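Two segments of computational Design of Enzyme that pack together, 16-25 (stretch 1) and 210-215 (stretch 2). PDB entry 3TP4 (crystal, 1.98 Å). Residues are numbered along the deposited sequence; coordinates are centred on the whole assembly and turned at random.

Stretch 1 16-25: ETRSLLSYLD
Stretch 2, residues 210-215: VSNFLY

Residues 16-25 form a stretch of α-helix that begins earlier in the chain and continues beyond it. Their phi/psi values stay near -62/-42, and the i to i+4 ladder is regular: Leu20 N donates to Glu16 O at 2.9 Å, Leu21 N to Thr17 O at 3.1 Å, Tyr23 N to Ser19 O at 2.8 Å, and Leu24 N to Leu20 O at 2.9 Å. Stretch 2 starts as loop, with Val210 at -60/129, Ser211 at -127/3 and Asn212 at -119/26. It then straightens into a strand at Phe213 (-107/139), Leu214 (-107/145) and Tyr215 (-107/120), which runs on past the segment. The N-to-C directions of helix and strand differ by 37°, and their axes approach to 8.7 Å, leaving room for side chains between the backbones. The register is set near the start of the helix segment, where Thr17 CA lies 5.6 Å from Asn212 CA. Touching residues are at least 190 positions apart in sequence, so this is a tertiary contact within one chain, burying 276 Å² in total.

No hydrogen bond crosses the interface; it is held by close packing. The spacing of the helix explains which residues take part. Thr17, Leu20, Leu21 and Leu24 recur at intervals of three and four, which places them along one face of the helix, and all four direct CA-to-CB toward stretch 2. In the strand, alternation does the same work: Leu214 points toward the helix and Phe213 away from it.

Leu214 is the centre of the contact, with 112 Å² covered by the helix. Its mt rotamer (chi1 -63°, chi2 179°) brings Leu214 CD1 among three leucines: 3.8 Å from Leu20 CG, 3.8 Å from Leu21 CB and 4.3 Å from Leu24 CD1. Leu214 CD1 also lies 3.7 Å from the backbone N of Leu21, so the methyl packs against the helix backbone as well. Leu20 (177°, 56°) and Leu21 (-170°, 57°) are both tp, whereas Leu24 is mt (-67°, 169°). Branched, wholly apolar side chains suit this buried site, since they fill space without presenting polar groups that would need partners.

Thr17, at chi1 -59° (m), covers the loop-to-strand junction and has 81 Å² covered by stretch 2. Thr17 CG2 packs 3.6 Å from Leu214 CD2 and 3.8 Å from Phe213 O. Thr17 OG1 lies 3.3 Å from Asn212 CA, 3.8 Å from Asn212 CB and 3.6 Å from Ser211 O, the last pair being a contact without a hydrogen bond. The hydroxyl instead bonds to a residue just outside the stretches. A short side chain carrying both a methyl and a hydroxyl fits where the backbones come close and the surroundings are mixed.

Asn212, at chi1 59° (p) and chi2 -40°, sets its CB sideways to the helix while its amide end leads away, and ND2 is hydrogen-bonded elsewhere in the structure.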

# COMPACT_ATOMS: atom_id res chain seq x y z
N GLU A 16 0.94 7.66 18.00
CA GLU A 16 1.36 8.51 16.89
C GLU A 16 0.79 8.00 15.57
O GLU A 16 0.43 8.78 14.68
CB GLU A 16 2.88 8.60 16.82
CG GLU A 16 3.51 9.44 17.96
CD GLU A 16 3.56 8.70 19.30
OE1 GLU A 16 3.37 7.46 19.32
OE2 GLU A 16 3.80 9.36 20.33
N THR A 17 0.71 6.68 15.46
CA THR A 17 0.19 6.02 14.26
C THR A 17 -1.31 6.26 14.10
O THR A 17 -1.77 6.60 13.01
CB THR A 17 0.48 4.51 14.31
OG1 THR A 17 1.90 4.33 14.41
CG2 THR A 17 -0.04 3.82 13.04
N ARG A 18 -2.06 6.07 15.19
CA ARG A 18 -3.48 6.42 15.19
C ARG A 18 -3.66 7.90 14.89
O ARG A 18 -4.57 8.28 14.16
CB ARG A 18 -4.16 6.05 16.52
CG ARG A 18 -3.89 4.59 16.97
CD ARG A 18 -4.78 4.14 18.13
NE ARG A 18 -4.75 5.05 19.27
CZ ARG A 18 -3.87 5.00 20.27
NH1 ARG A 18 -2.92 4.07 20.28
NH2 ARG A 18 -3.94 5.87 21.26
N SER A 19 -2.81 8.74 15.48
CA SER A 19 -2.84 10.17 15.20
C SER A 19 -2.69 10.45 13.71
O SER A 19 -3.44 11.24 13.12
CB SER A 19 -1.72 10.89 15.97
OG SER A 19 -1.71 12.27 15.67
N LEU A 20 -1.71 9.80 13.09
CA LEU A 20 -1.44 10.03 11.67
C LEU A 20 -2.66 9.70 10.83
O LEU A 20 -3.02 10.46 9.93
CB LEU A 20 -0.24 9.20 11.19
CG LEU A 20 0.08 9.31 9.70
CD1 LEU A 20 0.30 10.78 9.27
CD2 LEU A 20 1.29 8.46 9.31
N LEU A 21 -3.31 8.58 11.11
CA LEU A 21 -4.49 8.20 10.32
C LEU A 21 -5.60 9.25 10.46
O LEU A 21 -6.27 9.58 9.49
CB LEU A 21 -4.99 6.81 10.70
CG LEU A 21 -6.05 6.22 9.78
CD1 LEU A 21 -5.55 6.16 8.35
CD2 LEU A 21 -6.49 4.82 10.27
N SER A 22 -5.77 9.77 11.67
CA SER A 22 -6.72 10.85 11.91
C SER A 22 -6.34 12.12 11.14
O SER A 22 -7.20 12.78 10.57
CB SER A 22 -6.79 11.18 13.41
OG SER A 22 -7.59 12.34 13.63
N TYR A 23 -5.06 12.46 11.16
CA TYR A 23 -4.59 13.64 10.47
C TYR A 23 -4.84 13.54 8.96
O TYR A 23 -5.35 14.48 8.34
CB TYR A 23 -3.10 13.88 10.76
CG TYR A 23 -2.45 14.88 9.84
CD1 TYR A 23 -2.49 16.25 10.11
CD2 TYR A 23 -1.80 14.46 8.69
CE1 TYR A 23 -1.89 17.16 9.27
CE2 TYR A 23 -1.19 15.35 7.85
CZ TYR A 23 -1.24 16.70 8.14
OH TYR A 23 -0.64 17.58 7.28
N LEU A 24 -4.49 12.40 8.37
CA LEU A 24 -4.67 12.21 6.94
C LEU A 24 -6.15 12.32 6.54
O LEU A 24 -6.47 12.86 5.49
CB LEU A 24 -4.07 10.87 6.49
CG LEU A 24 -2.54 10.79 6.60
CD1 LEU A 24 -2.02 9.35 6.39
CD2 LEU A 24 -1.89 11.78 5.63
N ASP A 25 -7.07 11.82 7.37
CA ASP A 25 -8.49 11.97 7.06
C ASP A 25 -8.89 13.45 7.16
O ASP A 25 -9.61 13.97 6.32
CB ASP A 25 -9.36 11.12 7.98
CG ASP A 25 -10.80 11.01 7.50
OD1 ASP A 25 -11.03 10.95 6.26
OD2 ASP A 25 -11.71 10.99 8.35
N VAL A 210 4.09 -5.70 14.64
CA VAL A 210 4.29 -4.37 14.08
C VAL A 210 3.16 -3.45 14.52
O VAL A 210 1.99 -3.80 14.38
CB VAL A 210 4.37 -4.40 12.54
CG1 VAL A 210 4.34 -2.97 11.96
CG2 VAL A 210 5.62 -5.14 12.10
N SER A 211 3.50 -2.29 15.05
CA SER A 211 2.49 -1.40 15.61
C SER A 211 2.54 0.01 15.04
O SER A 211 1.78 0.88 15.47
CB SER A 211 2.60 -1.36 17.14
OG SER A 211 3.83 -0.77 17.53
N ASN A 212 3.44 0.26 14.09
CA ASN A 212 3.58 1.61 13.53
C ASN A 212 3.29 1.67 12.02
O ASN A 212 3.80 2.55 11.32
CB ASN A 212 4.96 2.23 13.86
CG ASN A 212 6.12 1.39 13.35
OD1 ASN A 212 6.09 0.16 13.42
ND2 ASN A 212 7.16 2.05 12.83
N PHE A 213 2.47 0.74 11.53
CA PHE A 213 2.02 0.75 10.14
C PHE A 213 0.55 1.17 9.97
O PHE A 213 -0.34 0.77 10.74
CB PHE A 213 2.18 -0.63 9.49
CG PHE A 213 3.56 -0.94 8.99
CD1 PHE A 213 4.60 -0.06 9.18
CD2 PHE A 213 3.81 -2.12 8.31
CE1 PHE A 213 5.87 -0.35 8.71
CE2 PHE A 213 5.07 -2.42 7.85
CZ PHE A 213 6.10 -1.53 8.05
N LEU A 214 0.33 1.98 8.95
CA LEU A 214 -0.99 2.16 8.34
C LEU A 214 -0.89 1.43 7.00
O LEU A 214 0.16 1.41 6.38
CB LEU A 214 -1.29 3.64 8.12
CG LEU A 214 -1.38 4.48 9.39
CD1 LEU A 214 -1.65 5.96 9.09
CD2 LEU A 214 -2.45 3.92 10.36
N TYR A 215 -1.98 0.80 6.58
CA TYR A 215 -1.92 -0.09 5.42
C TYR A 215 -2.59 0.52 4.20
O TYR A 215 -3.77 0.85 4.23
CB TYR A 215 -2.51 -1.46 5.76
CG TYR A 215 -1.63 -2.22 6.72
CD1 TYR A 215 -1.82 -2.13 8.10
CD2 TYR A 215 -0.58 -3.00 6.25
CE1 TYR A 215 -1.00 -2.81 8.98
CE2 TYR A 215 0.25 -3.68 7.12
CZ TYR A 215 0.03 -3.59 8.48
OH TYR A 215 0.86 -4.27 9.33